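Local coordinates for stage II sporulation E family protein (Thermanaerovibrio acidaminovorans, PDB 3RNR) that is of unknown function but belongs to the PP2C-like phosphatase family and so probably removes phosphate groups from phosphorylated protein substrates, at residues E155-R169 against P199-L211. Numbering follows the deposited sequence.
Sequences EAGEGVLVVSDGVYR and PYQDNATLALVIL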
ATOM      1  N   GLU B 155     -11.537  12.178  15.108  1.00 36.24           N
ATOM      2  CA  GLU B 155     -12.941  11.803  15.134  1.00 36.97           C
ATOM      3  C   GLU B 155     -13.241  11.273  13.749  1.00 39.82           C
ATOM      4  O   GLU B 155     -12.515  11.566  12.799  1.00 34.33           O
ATOM      5  CB  GLU B 155     -13.828  13.023  15.380  1.00 43.93           C
ATOM      6  CG  GLU B 155     -13.542  13.779  16.663  1.00 64.56           C
ATOM      7  CD  GLU B 155     -14.110  13.095  17.891  1.00 79.82           C
ATOM      8  OE1 GLU B 155     -14.908  12.143  17.738  1.00 85.15           O
ATOM      9  OE2 GLU B 155     -13.756  13.511  19.013  1.00 83.33           O
ATOM     10  N   ALA B 156     -14.280  10.460  13.631  1.00 39.09           N
ATOM     11  CA  ALA B 156     -14.642   9.904  12.338  1.00 39.02           C
ATOM     12  C   ALA B 156     -14.754  11.023  11.300  1.00 43.09           C
ATOM     13  O   ALA B 156     -15.323  12.086  11.575  1.00 42.10           O
ATOM     14  CB  ALA B 156     -15.951   9.158  12.448  1.00 40.79           C
ATOM     15  N   GLY B 157     -14.205  10.784  10.108  1.00 39.15           N
ATOM     16  CA  GLY B 157     -14.290  11.754   9.030  1.00 38.09           C
ATOM     17  C   GLY B 157     -13.077  12.666   8.962  1.00 39.47           C
ATOM     18  O   GLY B 157     -12.844  13.335   7.953  1.00 35.05           O
ATOM     19  N   GLU B 158     -12.352  12.747  10.071  1.00 30.51           N
ATOM     20  CA  GLU B 158     -11.030  13.362  10.112  1.00 30.81           C
ATOM     21  C   GLU B 158      -9.946  12.417   9.597  1.00 30.91           C
ATOM     22  O   GLU B 158     -10.148  11.204   9.534  1.00 32.91           O
ATOM     23  CB  GLU B 158     -10.723  13.901  11.503  1.00 30.48           C
ATOM     24  CG  GLU B 158     -11.685  15.008  11.905  1.00 29.17           C
ATOM     25  CD  GLU B 158     -11.527  15.428  13.351  1.00 40.69           C
ATOM     26  OE1 GLU B 158     -10.757  14.775  14.079  1.00 34.34           O
ATOM     27  OE2 GLU B 158     -12.182  16.404  13.757  1.00 42.33           O
ATOM     28  N   GLY B 159      -8.807  12.959   9.187  1.00 30.40           N
ATOM     29  CA  GLY B 159      -7.781  12.102   8.632  1.00 31.13           C
ATOM     30  C   GLY B 159      -6.447  12.775   8.422  1.00 34.25           C
ATOM     31  O   GLY B 159      -6.159  13.822   9.010  1.00 29.03           O
ATOM     32  N   VAL B 160      -5.615  12.142   7.599  1.00 27.11           N
ATOM     33  CA  VAL B 160      -4.276  12.635   7.343  1.00 25.11           C
ATOM     34  C   VAL B 160      -3.955  12.471   5.857  1.00 26.17           C
ATOM     35  O   VAL B 160      -4.394  11.507   5.208  1.00 23.21           O
ATOM     36  CB  VAL B 160      -3.241  11.886   8.221  1.00 24.54           C
ATOM     37  CG1 VAL B 160      -3.310  10.372   7.964  1.00 23.88           C
ATOM     38  CG2 VAL B 160      -1.817  12.435   7.993  1.00 22.39           C
ATOM     39  N   LEU B 161      -3.196  13.427   5.330  1.00 24.67           N
ATOM     40  CA  LEU B 161      -2.759  13.395   3.940  1.00 24.65           C
ATOM     41  C   LEU B 161      -1.246  13.564   3.890  1.00 24.33           C
ATOM     42  O   LEU B 161      -0.702  14.465   4.533  1.00 22.78           O
ATOM     43  CB  LEU B 161      -3.446  14.509   3.147  1.00 24.72           C
ATOM     44  CG  LEU B 161      -2.959  14.738   1.710  1.00 33.85           C
ATOM     45  CD1 LEU B 161      -3.635  13.763   0.802  1.00 34.85           C
ATOM     46  CD2 LEU B 161      -3.250  16.157   1.264  1.00 38.51           C
ATOM     47  N   VAL B 162      -0.573  12.676   3.163  1.00 22.90           N
ATOM     48  CA  VAL B 162       0.850  12.826   2.903  1.00 23.79           C
ATOM     49  C   VAL B 162       1.086  13.138   1.413  1.00 26.69           C
ATOM     50  O   VAL B 162       0.383  12.621   0.536  1.00 23.63           O
ATOM     51  CB  VAL B 162       1.676  11.610   3.388  1.00 24.20           C
ATOM     52  CG1 VAL B 162       1.602  11.480   4.930  1.00 21.56           C
ATOM     53  CG2 VAL B 162       1.195  10.316   2.729  1.00 24.06           C
ATOM     54  N   VAL B 163       2.083  13.973   1.143  1.00 23.37           N
ATOM     55  CA  VAL B 163       2.278  14.571  -0.178  1.00 26.73           C
ATOM     56  C   VAL B 163       3.743  14.545  -0.580  1.00 32.96           C
ATOM     57  O   VAL B 163       4.590  14.938   0.221  1.00 24.28           O
ATOM     58  CB  VAL B 163       1.923  16.065  -0.139  1.00 30.22           C
ATOM     59  CG1 VAL B 163       1.934  16.647  -1.544  1.00 35.00           C
ATOM     60  CG2 VAL B 163       0.593  16.278   0.517  1.00 36.21           C
ATOM     61  N   SER B 164       4.039  14.066  -1.791  1.00 25.36           N
ATOM     62  CA  SER B 164       5.361  14.243  -2.403  1.00 26.10           C
ATOM     63  C   SER B 164       5.195  14.968  -3.724  1.00 30.31           C
ATOM     64  O   SER B 164       4.550  14.468  -4.647  1.00 30.31           O
ATOM     65  CB  SER B 164       5.997  12.878  -2.656  1.00 29.27           C
ATOM     66  OG  SER B 164       7.195  13.001  -3.397  1.00 31.59           O
ATOM     67  N   ASP B 165       5.592  16.227  -3.733  1.00 30.59           N
ATOM     68  CA  ASP B 165       5.688  17.074  -4.919  1.00 29.80           C
ATOM     69  C   ASP B 165       7.011  17.591  -5.495  1.00 34.37           C
ATOM     70  O   ASP B 165       6.969  18.590  -6.210  1.00 31.46           O
ATOM     71  CB  ASP B 165       4.537  18.082  -5.010  1.00 34.38           C
ATOM     72  CG  ASP B 165       4.611  19.115  -3.958  1.00 35.20           C
ATOM     73  OD1 ASP B 165       5.611  19.100  -3.209  1.00 34.39           O
ATOM     74  OD2 ASP B 165       3.685  19.946  -3.902  1.00 35.85           O
ATOM     75  N   GLY B 166       8.158  17.136  -4.990  1.00 34.14           N
ATOM     76  CA  GLY B 166       9.432  17.767  -5.329  1.00 31.34           C
ATOM     77  C   GLY B 166       9.711  17.862  -6.823  1.00 35.03           C
ATOM     78  O   GLY B 166       9.294  17.014  -7.598  1.00 41.60           O
ATOM     79  N   VAL B 167      10.426  18.903  -7.235  1.00 45.65           N
ATOM     80  CA  VAL B 167      10.712  19.100  -8.651  1.00 48.77           C
ATOM     81  C   VAL B 167      11.651  18.012  -9.183  1.00 57.09           C
ATOM     82  O   VAL B 167      11.657  17.711 -10.382  1.00 56.28           O
ATOM     83  CB  VAL B 167      11.329  20.498  -8.902  1.00 58.09           C
ATOM     84  CG1 VAL B 167      12.667  20.626  -8.183  1.00 58.79           C
ATOM     85  CG2 VAL B 167      11.490  20.756 -10.390  1.00 61.78           C
ATOM     86  N   TYR B 168      12.427  17.424  -8.274  1.00 60.54           N
ATOM     87  CA  TYR B 168      13.463  16.440  -8.600  1.00 67.41           C
ATOM     88  C   TYR B 168      12.911  15.065  -9.008  1.00 63.56           C
ATOM     89  O   TYR B 168      13.671  14.171  -9.373  1.00 64.98           O
ATOM     90  CB  TYR B 168      14.414  16.272  -7.402  1.00 76.15           C
ATOM     91  CG  TYR B 168      13.712  15.887  -6.108  1.00 67.42           C
ATOM     92  CD1 TYR B 168      13.277  14.581  -5.891  1.00 59.91           C
ATOM     93  CD2 TYR B 168      13.471  16.831  -5.111  1.00 64.29           C
ATOM     94  CE1 TYR B 168      12.616  14.225  -4.711  1.00 56.73           C
ATOM     95  CE2 TYR B 168      12.811  16.483  -3.927  1.00 45.17           C
ATOM     96  CZ  TYR B 168      12.396  15.181  -3.738  1.00 51.53           C
ATOM     97  OH  TYR B 168      11.747  14.834  -2.579  1.00 56.78           O
ATOM     98  N   ARG B 169      11.597  14.890  -8.918  1.00 57.62           N
ATOM     99  CA  ARG B 169      10.983  13.570  -9.079  1.00 51.30           C
ATOM    100  C   ARG B 169      11.127  12.949 -10.470  1.00 50.53           C
ATOM    101  O   ARG B 169      11.052  13.642 -11.488  1.00 54.56           O
ATOM    102  CB  ARG B 169       9.509  13.621  -8.662  1.00 44.24           C
ATOM    103  CG  ARG B 169       9.325  13.887  -7.178  1.00 40.65           C
ATOM    104  CD  ARG B 169       8.000  14.579  -6.882  1.00 43.27           C
ATOM    105  NE  ARG B 169       6.842  13.728  -7.117  1.00 51.86           N
ATOM    106  CZ  ARG B 169       5.771  14.111  -7.803  1.00 55.27           C
ATOM    107  NH1 ARG B 169       4.757  13.272  -7.972  1.00 50.53           N
ATOM    108  NH2 ARG B 169       5.716  15.332  -8.321  1.00 45.27           N
ATOM    109  N   PRO B 199      -2.574  22.584  -0.975  1.00 36.35           N
ATOM    110  CA  PRO B 199      -1.196  22.965  -0.649  1.00 31.52           C
ATOM    111  C   PRO B 199      -0.170  22.056  -1.328  1.00 37.86           C
ATOM    112  O   PRO B 199       0.703  21.521  -0.654  1.00 35.15           O
ATOM    113  CB  PRO B 199      -1.144  22.781   0.871  1.00 31.04           C
ATOM    114  CG  PRO B 199      -2.083  21.650   1.127  1.00 31.62           C
ATOM    115  CD  PRO B 199      -3.201  21.787   0.093  1.00 33.55           C
ATOM    116  N   TYR B 200      -0.238  21.931  -2.651  1.00 32.95           N
ATOM    117  CA  TYR B 200       0.677  21.048  -3.380  1.00 32.11           C
ATOM    118  C   TYR B 200       0.487  21.186  -4.881  1.00 42.87           C
ATOM    119  O   TYR B 200      -0.515  21.732  -5.340  1.00 37.03           O
ATOM    120  CB  TYR B 200       0.480  19.585  -2.970  1.00 29.22           C
ATOM    121  CG  TYR B 200      -0.960  19.103  -2.954  1.00 31.27           C
ATOM    122  CD1 TYR B 200      -1.633  18.796  -4.138  1.00 32.93           C
ATOM    123  CD2 TYR B 200      -1.639  18.929  -1.751  1.00 32.34           C
ATOM    124  CE1 TYR B 200      -2.956  18.351  -4.118  1.00 36.24           C
ATOM    125  CE2 TYR B 200      -2.949  18.482  -1.720  1.00 33.25           C
ATOM    126  CZ  TYR B 200      -3.602  18.199  -2.899  1.00 43.81           C
ATOM    127  OH  TYR B 200      -4.901  17.756  -2.857  1.00 46.10           O
ATOM    128  N   GLN B 201       1.471  20.717  -5.640  1.00 42.41           N
ATOM    129  CA  GLN B 201       1.485  20.935  -7.082  1.00 44.92           C
ATOM    130  C   GLN B 201       0.456  20.028  -7.736  1.00 35.54           C
ATOM    131  O   GLN B 201       0.083  19.007  -7.170  1.00 36.05           O
ATOM    132  CB  GLN B 201       2.876  20.648  -7.660  1.00 50.02           C
ATOM    133  CG  GLN B 201       4.029  21.324  -6.921  1.00 53.45           C
ATOM    134  CD  GLN B 201       3.891  22.832  -6.867  1.00 59.08           C
ATOM    135  OE1 GLN B 201       3.856  23.500  -7.898  1.00 60.91           O
ATOM    136  NE2 GLN B 201       3.811  23.378  -5.655  1.00 64.06           N
ATOM    137  N   ASP B 202       0.010  20.404  -8.932  1.00 39.73           N
ATOM    138  CA  ASP B 202      -0.924  19.598  -9.722  1.00 45.22           C
ATOM    139  C   ASP B 202      -0.429  18.174  -9.979  1.00 47.64           C
ATOM    140  O   ASP B 202      -1.223  17.251 -10.141  1.00 44.38           O
ATOM    141  CB  ASP B 202      -1.193  20.278 -11.072  1.00 60.60           C
ATOM    142  CG  ASP B 202      -2.154  21.441 -10.961  1.00 72.79           C
ATOM    143  OD1 ASP B 202      -2.805  21.570  -9.902  1.00 71.00           O
ATOM    144  OD2 ASP B 202      -2.271  22.214 -11.939  1.00 79.41           O
ATOM    145  N   ASN B 203       0.886  17.997 -10.031  1.00 39.18           N
ATOM    146  CA  ASN B 203       1.457  16.672 -10.285  1.00 43.74           C
ATOM    147  C   ASN B 203       1.817  15.876  -9.018  1.00 45.02           C
ATOM    148  O   ASN B 203       2.506  14.848  -9.090  1.00 39.13           O
ATOM    149  CB  ASN B 203       2.614  16.725 -11.293  1.00 47.39           C
ATOM    150  CG  ASN B 203       3.795  17.520 -10.784  1.00 57.29           C
ATOM    151  OD1 ASN B 203       3.750  18.099  -9.695  1.00 50.47           O
ATOM    152  ND2 ASN B 203       4.874  17.542 -11.566  1.00 60.25           N
ATOM    153  N   ALA B 204       1.419  16.395  -7.857  1.00 33.47           N
ATOM    154  CA  ALA B 204       1.784  15.777  -6.582  1.00 30.06           C
ATOM    155  C   ALA B 204       1.363  14.321  -6.460  1.00 39.38           C
ATOM    156  O   ALA B 204       0.330  13.922  -6.985  1.00 35.07           O
ATOM    157  CB  ALA B 204       1.198  16.578  -5.411  1.00 31.71           C
ATOM    158  N   THR B 205       2.163  13.534  -5.746  1.00 27.52           N
ATOM    159  CA  THR B 205       1.768  12.180  -5.381  1.00 26.68           C
ATOM    160  C   THR B 205       1.133  12.252  -4.002  1.00 30.90           C
ATOM    161  O   THR B 205       1.678  12.901  -3.106  1.00 26.92           O
ATOM    162  CB  THR B 205       2.988  11.215  -5.388  1.00 33.06           C
ATOM    163  OG1 THR B 205       3.479  11.084  -6.729  1.00 33.37           O
ATOM    164  CG2 THR B 205       2.596   9.840  -4.895  1.00 31.36           C
ATOM    165  N   LEU B 206      -0.023  11.603  -3.838  1.00 28.75           N
ATOM    166  CA  LEU B 206      -0.846  11.769  -2.644  1.00 27.92           C
ATOM    167  C   LEU B 206      -1.262  10.432  -2.082  1.00 25.29           C
ATOM    168  O   LEU B 206      -1.538   9.493  -2.837  1.00 25.21           O
ATOM    169  CB  LEU B 206      -2.129  12.551  -2.978  1.00 28.60           C
ATOM    170  CG  LEU B 206      -2.038  13.962  -3.551  1.00 36.08           C
ATOM    171  CD1 LEU B 206      -3.441  14.507  -3.801  1.00 35.61           C
ATOM    172  CD2 LEU B 206      -1.254  14.886  -2.609  1.00 27.30           C
ATOM    173  N   ALA B 207      -1.310  10.348  -0.757  1.00 23.94           N
ATOM    174  CA  ALA B 207      -1.896   9.200  -0.087  1.00 25.55           C
ATOM    175  C   ALA B 207      -2.582   9.711   1.162  1.00 26.89           C
ATOM    176  O   ALA B 207      -2.117  10.665   1.801  1.00 25.02           O
ATOM    177  CB  ALA B 207      -0.843   8.161   0.268  1.00 22.24           C
ATOM    178  N   LEU B 208      -3.694   9.085   1.521  1.00 23.44           N
ATOM    179  CA  LEU B 208      -4.449   9.594   2.651  1.00 24.75           C
ATOM    180  C   LEU B 208      -5.181   8.521   3.424  1.00 23.56           C
ATOM    181  O   LEU B 208      -5.516   7.463   2.890  1.00 25.66           O
ATOM    182  CB  LEU B 208      -5.422  10.680   2.196  1.00 28.36           C
ATOM    183  CG  LEU B 208      -6.465  10.242   1.191  1.00 36.39           C
ATOM    184  CD1 LEU B 208      -7.782   9.981   1.906  1.00 40.30           C
ATOM    185  CD2 LEU B 208      -6.631  11.335   0.136  1.00 42.93           C
ATOM    186  N   VAL B 209      -5.458   8.801   4.684  1.00 24.81           N
ATOM    187  CA  VAL B 209      -6.287   7.953   5.519  1.00 26.36           C
ATOM    188  C   VAL B 209      -7.406   8.770   6.135  1.00 29.12           C
ATOM    189  O   VAL B 209      -7.174   9.851   6.565  1.00 29.05           O
ATOM    190  CB  VAL B 209      -5.515   7.289   6.626  1.00 25.82           C
ATOM    191  CG1 VAL B 209      -6.435   6.422   7.469  1.00 29.94           C
ATOM    192  CG2 VAL B 209      -4.368   6.513   6.099  1.00 22.60           C
ATOM    193  N   ILE B 210      -8.615   8.239   6.138  1.00 28.81           N
ATOM    194  CA  ILE B 210      -9.754   8.838   6.817  1.00 31.12           C
ATOM    195  C   ILE B 210     -10.274   7.856   7.844  1.00 34.70           C
ATOM    196  O   ILE B 210     -10.494   6.719   7.537  1.00 35.20           O
ATOM    197  CB  ILE B 210     -10.905   9.138   5.891  1.00 38.77           C
ATOM    198  CG1 ILE B 210     -10.465   9.947   4.694  1.00 37.78           C
ATOM    199  CG2 ILE B 210     -12.001   9.849   6.617  1.00 40.31           C
ATOM    200  CD1 ILE B 210      -9.979  11.225   5.003  1.00 40.30           C
ATOM    201  N   LEU B 211     -10.447   8.316   9.065  1.00 40.24           N
ATOM    202  CA  LEU B 211     -10.923   7.474  10.122  1.00 34.43           C
ATOM    203  C   LEU B 211     -12.370   7.030   9.871  1.00 33.80           C
ATOM    204  O   LEU B 211     -13.193   7.857   9.597  1.00 36.87           O
ATOM    205  CB  LEU B 211     -10.816   8.211  11.427  1.00 41.29           C
ATOM    206  CG  LEU B 211     -11.280   7.458  12.649  1.00 42.51           C
ATOM    207  CD1 LEU B 211     -10.681   6.149  12.722  1.00 40.73           C
ATOM    208  CD2 LEU B 211     -10.997   8.195  13.867  1.00 42.54           C
TER
HETATM  209  O   HOH W   1       5.957  19.225  -8.827  1.00 58.11           O
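With chi1 of 68°, Asp165 swings its carboxylate between its own backbone N and carbonyl carbon, beside the start of the type I turn Gln201-Ala204; Arg169 instead folds at chi3 (69°), curling its guanidinium back toward Asn203 and Thr205. The two residues illustrate how loop side chains can reinforce the end of a strand pairing and carry it into the adjoining loops. Asp165 OD2 accepts the Gln201 N-H through its anti lone pair at 2.9 Å, while OD1 forms a salt bridge with Arg95, so both oxygens are held. Arg169 NH1 reaches Asn203 O at 3.0 Å, near the guanidinium plane, and Thr205 OG1 at 2.8 Å, slightly tilted from it; Ser164 O lies over the centre of one face. NE of the same group pairs with Asp17, which also receives Ser164 OG; the two NH1 bonds and the NE salt bridge should fix the rotation of the guanidinium.

Between these loops and the C-terminus, strands 159-164 and 205-210 run antiparallel, joined by backbone hydrogen bonds that pair Val160 with Val209, Val162 with Ala207 and Ser164 with Thr205. Gly159 CA makes a CA-H...O contact with Val209 O at 3.1 Å. Tyr200 covers the part of one face formed by Leu161, Val163 and Leu206: Leu206 CD2 sits over the ring centre, Val163 CG1 meets Tyr200 CB at 3.6 Å, and Leu161 CD2 approaches Tyr200 CE2 at 3.8 Å. The other face, with Val160, Val162 and Val209, packs on strand 72-80 of the second sheet. At the far end, Leu211 O accepts from Gly157 N and Leu211 N donates to Glu158 O, both partners within the type II turn Glu155-Glu158. Two neighbouring inner strands thus bonded, one face buried against a second sheet, are characteristic of the beta-sandwich core of the PP2C fold.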